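PDB 3HXL: uncharacterized protein DSY3957 from Desulfitobacterium hafniense, which probably assembles, as a phage tail sheath protein, into the contractile sheath that surrounds the tail tube of a myovirus-like phage or prophage particle. Local coordinates for residues 219-224 against 241-246; 130-135 against 144-149; 92-97 against 177-182; 252-257 against 293-298. All coordinates share one frame; numbering follows the deposited sequence.

Contact 1 (219-224 against 241-246); sequences FAKRLR and ADYEGV
Lys221 and Tyr243 lie alongside each other, running in opposing senses, where helix 210-227, the helix of the beta-alpha-beta crossover from strand 202-204 to strand 232-236, meets a type I beta turn running from Tyr243 to Val246. The main apolar element is a CH-pi contact: Lys221 CG lies 3.5 Å from the centroid of the Tyr243 ring, 16° off the normal. With Tyr243 CG anti to the backbone N (chi1 -180°), the ring starts out beside its own carbonyl carbon, and the lysine methylene meets its face. Gly245 N sits over the ring's opposite face, toward the rim, so the phenol is packed between the lysine chain and its own turn. Ala220 CB adds a 4.2 Å contact with Tyr243 CE2. Having no side chain, Gly245 lets Arg224 CD approach its CA to 3.6 Å.

Two waters bridge the segments. One accepts from Lys221 NZ at 2.7 Å and donates to Ala241 O at 2.8 Å. A second accepts from Arg224 NE and donates to Glu244 OE2 and Tyr243 OH, tying three side chains together. The polar ends also have partners outside the two segments: Arg224 NH1 forms a salt bridge with Asp351 of helix 344-364, Glu244 OE1 one with Lys337, and Tyr243 OH hydrogen-bonds Asp225 of the same helix 210-227.

The guanidinium of Arg224 stands 74° from the plane of the Tyr243 ring, and the phenol oxygen lies at its edge. Tyr243 OH also presses on the aliphatic part of that arginine, 3.2 Å from Arg224 CB.

Contact 2 (130-135 against 144-149); sequences KFDVST and KQTVSD
Thr146 OG1 donates a 2.7 Å hydrogen bond to Asp132 OD1 across the beta hairpin of strands 131-137 and 140-147, part of the four-stranded antiparallel sheet of the beta-sandwich domain. The two side chains run alongside each other in one direction; with OG1 beside its own backbone N (chi1 -60°), Thr146 presents the hydroxyl to the carboxylate oxygen, which is met nearly in line with its C-O bond. Asp132 OD1 also accepts from Asn124 ND2, so two donors hold it.

The main chains are joined by two hydrogen-bonded pairs. Phe131 N reaches Val147 O at 2.8 Å with an N-H...O angle of 168°, and Val147 N returns the bond to Phe131 O. Val133 N binds Gln145 O, also at 2.8 Å, and is answered by Gln145 N. At the open end, Lys130 NZ makes a weak 3.3 Å bond to Ser148 OG, and a water connects the same ammonium to Thr146 O.

On the face of Phe131, Val133, Gln145 and Val147, Val133 CG2 meets Val147 CG2 at 4.2 Å, and Leu153, Phe161 and Leu167 pack against this face. On the other face, Ser134 OG, whose polar partner is Glu141, lies 3.3 Å from Lys144 CG.

Contact 3 (92-97 against 177-182); sequences AGTKAA and NGSDGA
Thr94 and Ser179 meet through opposite first torsions: Thr94 OG1 sits beside its backbone N (chi1 -63°), while Ser179 OG lies between its backbone N and carbonyl carbon (chi1 62°). The hydroxyls end up 3.8 Å apart, Thr94 OG1 to Ser179 OG, and one water joins them, 2.6 Å from Thr94 OG1 and 3.0 Å from Ser179 OG. The same rotamer of Thr94 turns its methyl to the other segment, with CG2 3.5 Å from Asn177 O.

The backbones form a single antiparallel bridge. Thr94 N donates to Ser179 O at 2.7 Å, and Ser179 N answers to Thr94 O at 3.1 Å. Beside this pair, Gly178 CA makes a CA-H...O contact of 3.3 Å with Thr94 O. Ala96 CB rests 3.7 Å from Gly178 CA. Gly93 lies beside Asp180; its positive phi of 57° favours glycine, and a CB here would clash with Ser179 O. A water links Gly93 N to Asp180 O, and another links Ala97 O to Asn177 ND2.

The segments lie where the chain enters from strand 84-89 and leaves toward helix 185-195, consistent with the two connections of the beta-sandwich domain. The carboxylate of Asp180 reaches Ser43 OG and Ala112 N, tying the outgoing connection to flanking loops. Chemically the junction relies on main-chain bonds and water bridges, with little apolar side-chain burial: a pair of bridged loop segments at the surface, held chiefly by polar contacts.

Contact 4 (252-257 against 293-298); sequences GVVLAD and DVAPRY
Val253 and Val294 sit directly opposite in the backbone register of the tight part of this antiparallel pairing, a non-hydrogen-bonded pair with CA atoms 4.0 Å apart and both side chains on one face. On one side of it Gly252 and Ala295 exchange two bonds: Gly252 N to Ala295 O at 2.8 Å and Ala295 N to Gly252 O at 2.9 Å, the latter donor approaching from above the plane of the Gly252 carbonyl. On the other side Val254 N donates to Asp293 O at 2.9 Å. Both valine side chains of the central pair are buried, packing on Phe314 and Ala321.

The reverse face, carrying Val254, Asp293 and Ala295, is only partly buried and looser. At the corner where the chain turns, the return bond from Asp293 N to Val254 O is weak, at 3.4 Å. Val254 CB lies 3.9 Å from Asp293 CB, the two side chains running alongside each other, and Val254 CG2 is 4.1 Å from Ala295 CB. The aspartate's CG is anti to its backbone N (chi1 -157°), and the carboxylate leads away from Val254 to Arg297. There OD1 takes three donors: Val294 N, and NE and NH2 of Arg297, which converge on that one oxygen, lying in the guanidinium plane, in a salt bridge.

In the mixed sheet that includes the strands of the subtilisin-like range, strand 294-295 is thus added antiparallel to strand 246-255, which also pairs with strands 232-236 and 260-261, while strands 314-317 and 320-323 cover the valine face.

The four contacts sample two parts of an elongated chain. Contacts 2 and 3 belong to the beta-sandwich range: 92-97 and 177-182 enclose the hairpin along the sequence, and their centres are 26 Å apart with nearest atoms about 10 Å apart. Contact 3 thus lies at the base of the lobe whose outer part holds contact 2. Contacts 1 and 4 belong to the subtilisin-like range, at either end of strand 246-255, with centres 28 Å apart. Contacts 1 and 2, the most widely separated, have centres 55 Å apart on opposite sides of the chain's centre. None touches another; contacts 1 and 4 approach no closer than about 16 Å between nearest atoms.

Contact 1 (219-224 against 241-246)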
loop_
_atom_site.group_PDB
_atom_site.type_symbol
_atom_site.label_atom_id
_atom_site.label_comp_id
_atom_site.label_asym_id
_atom_site.label_seq_id
_atom_site.Cartn_x
_atom_site.Cartn_y
_atom_site.Cartn_z
ATOM N N PHE A 219 -6.758 1.626 14.401
ATOM C CA PHE A 219 -7.386 1.343 13.116
ATOM C C PHE A 219 -7.183 -0.131 12.765
ATOM O O PHE A 219 -8.127 -0.826 12.392
ATOM C CB PHE A 219 -6.763 2.230 12.033
ATOM C CG PHE A 219 -7.313 1.995 10.654
ATOM C CD1 PHE A 219 -8.566 2.476 10.294
ATOM C CD2 PHE A 219 -6.565 1.290 9.706
ATOM C CE1 PHE A 219 -9.072 2.263 9.011
ATOM C CE2 PHE A 219 -7.061 1.070 8.422
ATOM C CZ PHE A 219 -8.315 1.557 8.070
ATOM N N ALA A 220 -5.947 -0.602 12.894
ATOM C CA ALA A 220 -5.625 -1.992 12.587
ATOM C C ALA A 220 -6.428 -2.964 13.449
ATOM O O ALA A 220 -6.970 -3.950 12.949
ATOM C CB ALA A 220 -4.129 -2.232 12.780
ATOM N N LYS A 221 -6.510 -2.683 14.747
ATOM C CA LYS A 221 -7.244 -3.557 15.661
ATOM C C LYS A 221 -8.721 -3.644 15.307
ATOM O O LYS A 221 -9.326 -4.722 15.377
ATOM C CB LYS A 221 -7.102 -3.063 17.106
ATOM C CG LYS A 221 -5.698 -3.154 17.686
ATOM C CD LYS A 221 -5.656 -2.571 19.103
ATOM C CE LYS A 221 -4.264 -2.654 19.719
ATOM N NZ LYS A 221 -4.182 -1.923 21.025
ATOM N N ARG A 222 -9.302 -2.509 14.923
ATOM C CA ARG A 222 -10.716 -2.473 14.577
ATOM C C ARG A 222 -11.006 -3.284 13.320
ATOM O O ARG A 222 -11.904 -4.132 13.308
ATOM C CB ARG A 222 -11.191 -1.026 14.385
ATOM C CG ARG A 222 -12.682 -0.920 14.086
ATOM C CD ARG A 222 -13.185 0.508 14.253
ATOM N NE ARG A 222 -12.481 1.457 13.386
ATOM C CZ ARG A 222 -12.664 1.562 12.074
ATOM N NH1 ARG A 222 -11.974 2.458 11.384
ATOM N NH2 ARG A 222 -13.540 0.781 11.453
ATOM N N LEU A 223 -10.260 -3.032 12.252
ATOM C CA LEU A 223 -10.501 -3.800 11.039
ATOM C C LEU A 223 -10.261 -5.290 11.268
ATOM O O LEU A 223 -11.122 -6.114 10.962
ATOM C CB LEU A 223 -9.623 -3.301 9.883
ATOM C CG LEU A 223 -10.245 -2.244 8.957
ATOM C CD1 LEU A 223 -10.492 -0.941 9.717
ATOM C CD2 LEU A 223 -9.302 -1.993 7.785
ATOM N N ARG A 224 -9.106 -5.633 11.833
ATOM C CA ARG A 224 -8.763 -7.037 12.060
ATOM C C ARG A 224 -9.671 -7.827 12.991
ATOM O O ARG A 224 -10.139 -8.921 12.649
ATOM C CB ARG A 224 -7.332 -7.168 12.600
ATOM C CG ARG A 224 -6.237 -6.748 11.648
ATOM C CD ARG A 224 -4.875 -6.942 12.298
ATOM N NE ARG A 224 -4.645 -8.342 12.633
ATOM C CZ ARG A 224 -4.191 -9.252 11.774
ATOM N NH1 ARG A 224 -3.904 -8.902 10.528
ATOM N NH2 ARG A 224 -4.055 -10.521 12.155
ATOM N N ALA A 241 2.790 -0.587 20.423
ATOM C CA ALA A 241 1.542 -1.089 19.852
ATOM C C ALA A 241 1.207 -2.479 20.415
ATOM O O ALA A 241 0.036 -2.805 20.622
ATOM C CB ALA A 241 1.652 -1.152 18.315
ATOM N N ASP A 242 2.243 -3.290 20.634
ATOM C CA ASP A 242 2.101 -4.643 21.188
ATOM C C ASP A 242 0.884 -5.361 20.603
ATOM O O ASP A 242 0.038 -5.891 21.328
ATOM C CB ASP A 242 2.006 -4.544 22.721
ATOM C CG ASP A 242 1.954 -5.902 23.411
ATOM O OD1 ASP A 242 2.429 -6.903 22.832
ATOM O OD2 ASP A 242 1.454 -5.957 24.558
ATOM N N TYR A 243 0.819 -5.380 19.275
ATOM C CA TYR A 243 -0.292 -5.987 18.561
ATOM C C TYR A 243 0.200 -6.622 17.255
ATOM O O TYR A 243 1.021 -6.032 16.549
ATOM C CB TYR A 243 -1.335 -4.906 18.281
ATOM C CG TYR A 243 -2.557 -5.399 17.541
ATOM C CD1 TYR A 243 -3.322 -6.449 18.047
ATOM C CD2 TYR A 243 -2.939 -4.821 16.329
ATOM C CE1 TYR A 243 -4.441 -6.918 17.362
ATOM C CE2 TYR A 243 -4.061 -5.283 15.634
ATOM C CZ TYR A 243 -4.800 -6.332 16.163
ATOM O OH TYR A 243 -5.889 -6.813 15.490
ATOM N N GLU A 244 -0.301 -7.818 16.945
ATOM C CA GLU A 244 0.112 -8.544 15.732
ATOM C C GLU A 244 -0.273 -7.835 14.438
ATOM O O GLU A 244 0.229 -8.167 13.357
ATOM C CB GLU A 244 -0.478 -9.965 15.716
ATOM C CG GLU A 244 -2.002 -10.025 15.622
ATOM C CD GLU A 244 -2.668 -10.076 16.992
ATOM O OE1 GLU A 244 -2.010 -9.708 17.989
ATOM O OE2 GLU A 244 -3.844 -10.482 17.065
ATOM N N GLY A 245 -1.163 -6.856 14.540
ATOM C CA GLY A 245 -1.574 -6.131 13.355
ATOM C C GLY A 245 -0.647 -4.970 13.046
ATOM O O GLY A 245 -0.832 -4.272 12.051
ATOM N N VAL A 246 0.362 -4.764 13.887
ATOM C CA VAL A 246 1.294 -3.656 13.684
ATOM C C VAL A 246 2.763 -4.066 13.639
ATOM O O VAL A 246 3.251 -4.754 14.528
ATOM C CB VAL A 246 1.151 -2.592 14.803
ATOM C CG1 VAL A 246 2.171 -1.484 14.600
ATOM C CG2 VAL A 246 -0.258 -2.031 14.810
HETATM O O HOH W 1 -1.770 -1.048 21.767
HETATM O O HOH W 2 -5.552 -9.975 14.758
#

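Contact 2 (130-135 against 144-149)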
loop_
_atom_site.group_PDB
_atom_site.type_symbol
_atom_site.label_atom_id
_atom_site.label_comp_id
_atom_site.label_asym_id
_atom_site.label_seq_id
_atom_site.Cartn_x
_atom_site.Cartn_y
_atom_site.Cartn_z
ATOM N N LYS A 130 -0.642 34.238 -35.709
ATOM C CA LYS A 130 -0.824 33.193 -34.711
ATOM C C LYS A 130 0.299 33.195 -33.682
ATOM O O LYS A 130 1.360 33.776 -33.907
ATOM C CB LYS A 130 -0.899 31.830 -35.398
ATOM C CG LYS A 130 -2.090 31.678 -36.321
ATOM C CD LYS A 130 -2.070 30.328 -37.009
ATOM C CE LYS A 130 -3.319 30.131 -37.849
ATOM N NZ LYS A 130 -4.539 30.214 -37.000
ATOM N N PHE A 131 0.061 32.553 -32.545
ATOM C CA PHE A 131 1.069 32.492 -31.498
ATOM C C PHE A 131 1.367 31.047 -31.130
ATOM O O PHE A 131 0.499 30.182 -31.225
ATOM C CB PHE A 131 0.598 33.220 -30.230
ATOM C CG PHE A 131 0.272 34.669 -30.436
ATOM C CD1 PHE A 131 -0.907 35.049 -31.066
ATOM C CD2 PHE A 131 1.135 35.659 -29.972
ATOM C CE1 PHE A 131 -1.227 36.394 -31.233
ATOM C CE2 PHE A 131 0.825 37.009 -30.134
ATOM C CZ PHE A 131 -0.360 37.376 -30.765
ATOM N N ASP A 132 2.601 30.790 -30.719
ATOM C CA ASP A 132 2.987 29.456 -30.291
ATOM C C ASP A 132 3.051 29.501 -28.772
ATOM O O ASP A 132 3.968 30.094 -28.203
ATOM C CB ASP A 132 4.355 29.063 -30.862
ATOM C CG ASP A 132 4.308 28.777 -32.352
ATOM O OD1 ASP A 132 3.355 28.111 -32.809
ATOM O OD2 ASP A 132 5.234 29.209 -33.069
ATOM N N VAL A 133 2.062 28.898 -28.118
ATOM C CA VAL A 133 2.017 28.878 -26.659
ATOM C C VAL A 133 2.583 27.556 -26.160
ATOM O O VAL A 133 1.988 26.494 -26.349
ATOM C CB VAL A 133 0.573 29.047 -26.135
ATOM C CG1 VAL A 133 0.577 29.138 -24.613
ATOM C CG2 VAL A 133 -0.047 30.294 -26.738
ATOM N N SER A 134 3.746 27.629 -25.529
ATOM C CA SER A 134 4.390 26.430 -25.029
ATOM C C SER A 134 4.426 26.380 -23.509
ATOM O O SER A 134 4.552 27.407 -22.835
ATOM C CB SER A 134 5.806 26.333 -25.601
ATOM O OG SER A 134 5.761 26.220 -27.013
ATOM N N THR A 135 4.294 25.171 -22.979
ATOM C CA THR A 135 4.328 24.953 -21.543
ATOM C C THR A 135 5.628 24.222 -21.236
ATOM O O THR A 135 5.867 23.119 -21.737
ATOM C CB THR A 135 3.132 24.088 -21.078
ATOM O OG1 THR A 135 1.911 24.713 -21.484
ATOM C CG2 THR A 135 3.134 23.940 -19.563
ATOM N N LYS A 144 2.857 22.298 -26.794
ATOM C CA LYS A 144 2.939 23.450 -27.681
ATOM C C LYS A 144 1.651 23.543 -28.485
ATOM O O LYS A 144 1.251 22.591 -29.158
ATOM C CB LYS A 144 4.145 23.330 -28.621
ATOM C CG LYS A 144 4.387 24.575 -29.483
ATOM C CD LYS A 144 5.784 24.584 -30.113
ATOM C CE LYS A 144 5.948 23.504 -31.173
ATOM N NZ LYS A 144 5.122 23.769 -32.385
ATOM N N GLN A 145 0.993 24.691 -28.390
ATOM C CA GLN A 145 -0.253 24.922 -29.103
ATOM C C GLN A 145 -0.171 26.209 -29.918
ATOM O O GLN A 145 0.215 27.259 -29.402
ATOM C CB GLN A 145 -1.414 25.015 -28.109
ATOM C CG GLN A 145 -1.698 23.723 -27.355
ATOM C CD GLN A 145 -2.835 23.871 -26.364
ATOM O OE1 GLN A 145 -3.904 24.392 -26.700
ATOM N NE2 GLN A 145 -2.621 23.401 -25.137
ATOM N N THR A 146 -0.525 26.117 -31.195
ATOM C CA THR A 146 -0.511 27.278 -32.076
ATOM C C THR A 146 -1.946 27.757 -32.197
ATOM O O THR A 146 -2.802 27.051 -32.727
ATOM C CB THR A 146 0.029 26.920 -33.473
ATOM O OG1 THR A 146 1.365 26.421 -33.350
ATOM C CG2 THR A 146 0.043 28.154 -34.369
ATOM N N VAL A 147 -2.211 28.954 -31.692
ATOM C CA VAL A 147 -3.561 29.490 -31.728
ATOM C C VAL A 147 -3.595 30.942 -32.174
ATOM O O VAL A 147 -2.555 31.586 -32.319
ATOM C CB VAL A 147 -4.216 29.390 -30.342
ATOM C CG1 VAL A 147 -4.332 27.930 -29.928
ATOM C CG2 VAL A 147 -3.384 30.153 -29.324
ATOM N N SER A 148 -4.804 31.448 -32.389
ATOM C CA SER A 148 -5.001 32.829 -32.808
ATOM C C SER A 148 -5.200 33.707 -31.580
ATOM O O SER A 148 -4.733 34.845 -31.533
ATOM C CB SER A 148 -6.235 32.934 -33.709
ATOM O OG SER A 148 -6.081 32.169 -34.890
ATOM N N ASP A 149 -5.895 33.165 -30.585
ATOM C CA ASP A 149 -6.184 33.889 -29.356
ATOM C C ASP A 149 -6.287 32.942 -28.160
ATOM O O ASP A 149 -6.039 31.740 -28.281
ATOM C CB ASP A 149 -7.496 34.660 -29.510
ATOM C CG ASP A 149 -8.606 33.805 -30.093
ATOM O OD1 ASP A 149 -8.809 32.674 -29.603
ATOM O OD2 ASP A 149 -9.279 34.263 -31.042
HETATM O O HOH W 3 -4.092 28.392 -34.922
#

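Contact 3 (92-97 against 177-182)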
loop_
_atom_site.group_PDB
_atom_site.type_symbol
_atom_site.label_atom_id
_atom_site.label_comp_id
_atom_site.label_asym_id
_atom_site.label_seq_id
_atom_site.Cartn_x
_atom_site.Cartn_y
_atom_site.Cartn_z
ATOM N N ALA A 92 -3.699 19.319 -0.535
ATOM C CA ALA A 92 -4.156 19.900 -1.793
ATOM C C ALA A 92 -3.199 21.011 -2.214
ATOM O O ALA A 92 -3.090 21.339 -3.398
ATOM C CB ALA A 92 -5.564 20.456 -1.633
ATOM N N GLY A 93 -2.509 21.587 -1.234
ATOM C CA GLY A 93 -1.561 22.652 -1.508
ATOM C C GLY A 93 -2.149 23.852 -2.228
ATOM O O GLY A 93 -3.367 23.971 -2.367
ATOM N N THR A 94 -1.277 24.751 -2.676
ATOM C CA THR A 94 -1.704 25.948 -3.400
ATOM C C THR A 94 -1.196 25.900 -4.840
ATOM O O THR A 94 -0.024 25.610 -5.087
ATOM C CB THR A 94 -1.171 27.232 -2.729
ATOM O OG1 THR A 94 -1.717 27.344 -1.408
ATOM C CG2 THR A 94 -1.569 28.461 -3.538
ATOM N N LYS A 95 -2.089 26.189 -5.781
ATOM C CA LYS A 95 -1.760 26.169 -7.204
ATOM C C LYS A 95 -0.905 27.351 -7.640
ATOM O O LYS A 95 -1.213 28.505 -7.331
ATOM C CB LYS A 95 -3.050 26.143 -8.033
ATOM C CG LYS A 95 -3.904 24.905 -7.797
ATOM C CD LYS A 95 -5.187 24.935 -8.605
ATOM C CE LYS A 95 -5.985 23.662 -8.409
ATOM N NZ LYS A 95 -7.222 23.653 -9.229
ATOM N N ALA A 96 0.173 27.063 -8.359
ATOM C CA ALA A 96 1.035 28.125 -8.850
ATOM C C ALA A 96 0.332 28.733 -10.054
ATOM O O ALA A 96 -0.508 28.086 -10.685
ATOM C CB ALA A 96 2.390 27.568 -9.260
ATOM N N ALA A 97 0.667 29.975 -10.374
ATOM C CA ALA A 97 0.037 30.630 -11.508
ATOM C C ALA A 97 0.817 31.860 -11.948
ATOM O O ALA A 97 1.736 32.306 -11.264
ATOM C CB ALA A 97 -1.394 31.018 -11.151
ATOM N N ASN A 177 3.884 31.196 -6.677
ATOM C CA ASN A 177 2.974 31.125 -5.541
ATOM C C ASN A 177 2.504 29.709 -5.231
ATOM O O ASN A 177 1.597 29.513 -4.424
ATOM C CB ASN A 177 1.761 32.036 -5.752
ATOM C CG ASN A 177 2.105 33.501 -5.593
ATOM O OD1 ASN A 177 2.717 33.898 -4.602
ATOM N ND2 ASN A 177 1.707 34.316 -6.563
ATOM N N GLY A 178 3.118 28.721 -5.870
ATOM C CA GLY A 178 2.734 27.347 -5.608
ATOM C C GLY A 178 3.394 26.851 -4.335
ATOM O O GLY A 178 4.480 27.310 -3.978
ATOM N N SER A 179 2.738 25.923 -3.641
ATOM C CA SER A 179 3.280 25.357 -2.409
ATOM C C SER A 179 2.479 24.145 -1.944
ATOM O O SER A 179 1.320 23.966 -2.319
ATOM C CB SER A 179 3.305 26.406 -1.294
ATOM O OG SER A 179 2.003 26.864 -0.988
ATOM N N ASP A 180 3.113 23.318 -1.120
ATOM C CA ASP A 180 2.474 22.116 -0.603
ATOM C C ASP A 180 1.666 22.423 0.655
ATOM O O ASP A 180 0.702 21.723 0.977
ATOM C CB ASP A 180 3.532 21.051 -0.306
ATOM C CG ASP A 180 4.383 20.729 -1.521
ATOM O OD1 ASP A 180 3.879 20.897 -2.651
ATOM O OD2 ASP A 180 5.543 20.298 -1.352
ATOM N N GLY A 181 2.063 23.477 1.359
ATOM C CA GLY A 181 1.361 23.866 2.566
ATOM C C GLY A 181 1.595 22.917 3.723
ATOM O O GLY A 181 2.528 22.116 3.704
ATOM N N ALA A 182 0.740 23.015 4.736
ATOM C CA ALA A 182 0.842 22.170 5.918
ATOM C C ALA A 182 -0.354 21.233 5.992
ATOM O O ALA A 182 -1.495 21.643 5.784
ATOM C CB ALA A 182 0.905 23.033 7.169
HETATM O O HOH W 4 -1.976 21.831 1.713
HETATM O O HOH W 5 -0.516 25.620 0.180
HETATM O O HOH W 6 0.401 33.356 -8.669
#

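Contact 4 (252-257 against 293-298)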
loop_
_atom_site.group_PDB
_atom_site.type_symbol
_atom_site.label_atom_id
_atom_site.label_comp_id
_atom_site.label_asym_id
_atom_site.label_seq_id
_atom_site.Cartn_x
_atom_site.Cartn_y
_atom_site.Cartn_z
ATOM N N GLY A 252 16.801 2.318 9.629
ATOM C CA GLY A 252 16.703 2.489 8.194
ATOM C C GLY A 252 17.858 1.804 7.500
ATOM O O GLY A 252 18.557 0.975 8.090
ATOM N N VAL A 253 18.079 2.173 6.248
ATOM C CA VAL A 253 19.144 1.559 5.480
ATOM C C VAL A 253 19.894 2.561 4.627
ATOM O O VAL A 253 19.499 3.723 4.509
ATOM C CB VAL A 253 18.575 0.467 4.559
ATOM C CG1 VAL A 253 17.908 -0.623 5.391
ATOM C CG2 VAL A 253 17.560 1.080 3.601
ATOM N N VAL A 254 20.995 2.099 4.047
ATOM C CA VAL A 254 21.798 2.922 3.164
ATOM C C VAL A 254 21.748 2.227 1.817
ATOM O O VAL A 254 22.086 1.046 1.708
ATOM C CB VAL A 254 23.256 3.021 3.646
ATOM C CG1 VAL A 254 24.042 3.927 2.717
ATOM C CG2 VAL A 254 23.291 3.572 5.077
ATOM N N LEU A 255 21.300 2.962 0.805
ATOM C CA LEU A 255 21.165 2.433 -0.544
ATOM C C LEU A 255 22.482 2.443 -1.319
ATOM O O LEU A 255 23.426 3.145 -0.954
ATOM C CB LEU A 255 20.111 3.237 -1.306
ATOM C CG LEU A 255 18.713 3.322 -0.678
ATOM C CD1 LEU A 255 17.769 4.038 -1.642
ATOM C CD2 LEU A 255 18.192 1.923 -0.376
ATOM N N ALA A 256 22.540 1.660 -2.391
ATOM C CA ALA A 256 23.750 1.588 -3.200
ATOM C C ALA A 256 24.112 2.939 -3.816
ATOM O O ALA A 256 25.276 3.195 -4.117
ATOM C CB ALA A 256 23.589 0.534 -4.295
ATOM N N ASP A 257 23.122 3.805 -4.005
ATOM C CA ASP A 257 23.382 5.119 -4.589
ATOM C C ASP A 257 23.822 6.121 -3.523
ATOM O O ASP A 257 23.992 7.304 -3.810
ATOM C CB ASP A 257 22.132 5.635 -5.310
ATOM C CG ASP A 257 21.042 6.070 -4.352
ATOM O OD1 ASP A 257 20.992 5.537 -3.225
ATOM O OD2 ASP A 257 20.228 6.937 -4.734
ATOM N N ASP A 293 23.860 -1.264 3.509
ATOM C CA ASP A 293 24.229 -1.097 4.910
ATOM C C ASP A 293 22.957 -0.690 5.657
ATOM O O ASP A 293 21.918 -0.472 5.036
ATOM C CB ASP A 293 25.299 0.005 5.028
ATOM C CG ASP A 293 26.147 -0.119 6.292
ATOM O OD1 ASP A 293 25.766 -0.874 7.209
ATOM O OD2 ASP A 293 27.199 0.556 6.370
ATOM N N VAL A 294 23.029 -0.599 6.979
ATOM C CA VAL A 294 21.864 -0.198 7.760
ATOM C C VAL A 294 22.233 1.046 8.564
ATOM O O VAL A 294 23.414 1.318 8.779
ATOM C CB VAL A 294 21.399 -1.342 8.713
ATOM C CG1 VAL A 294 21.217 -2.628 7.915
ATOM C CG2 VAL A 294 22.407 -1.557 9.835
ATOM N N ALA A 295 21.228 1.808 8.991
ATOM C CA ALA A 295 21.479 3.020 9.760
ATOM C C ALA A 295 20.340 3.310 10.730
ATOM O O ALA A 295 19.220 3.598 10.321
ATOM C CB ALA A 295 21.691 4.203 8.823
ATOM N N PRO A 296 20.629 3.272 12.038
ATOM C CA PRO A 296 21.954 2.941 12.572
ATOM C C PRO A 296 22.206 1.450 12.733
ATOM O O PRO A 296 21.325 0.622 12.485
ATOM C CB PRO A 296 21.956 3.659 13.913
ATOM C CG PRO A 296 20.539 3.482 14.361
ATOM C CD PRO A 296 19.749 3.788 13.100
ATOM N N ARG A 297 23.427 1.120 13.141
ATOM C CA ARG A 297 23.816 -0.260 13.385
ATOM C C ARG A 297 23.679 -0.493 14.882
ATOM O O ARG A 297 23.735 0.454 15.664
ATOM C CB ARG A 297 25.261 -0.503 12.958
ATOM C CG ARG A 297 25.475 -0.526 11.456
ATOM C CD ARG A 297 26.894 -0.957 11.145
ATOM N NE ARG A 297 27.074 -1.285 9.738
ATOM C CZ ARG A 297 28.194 -1.790 9.233
ATOM N NH1 ARG A 297 29.231 -2.021 10.028
ATOM N NH2 ARG A 297 28.277 -2.071 7.939
ATOM N N TYR A 298 23.506 -1.752 15.274
ATOM C CA TYR A 298 23.338 -2.113 16.677
ATOM C C TYR A 298 24.277 -3.241 17.076
ATOM O O TYR A 298 24.755 -3.997 16.228
ATOM C CB TYR A 298 21.898 -2.576 16.929
ATOM C CG TYR A 298 20.832 -1.572 16.546
ATOM C CD1 TYR A 298 20.660 -0.396 17.275
ATOM C CD2 TYR A 298 19.996 -1.797 15.452
ATOM C CE1 TYR A 298 19.683 0.536 16.926
ATOM C CE2 TYR A 298 19.010 -0.874 15.090
ATOM C CZ TYR A 298 18.863 0.289 15.828
ATOM O OH TYR A 298 17.923 1.213 15.462
#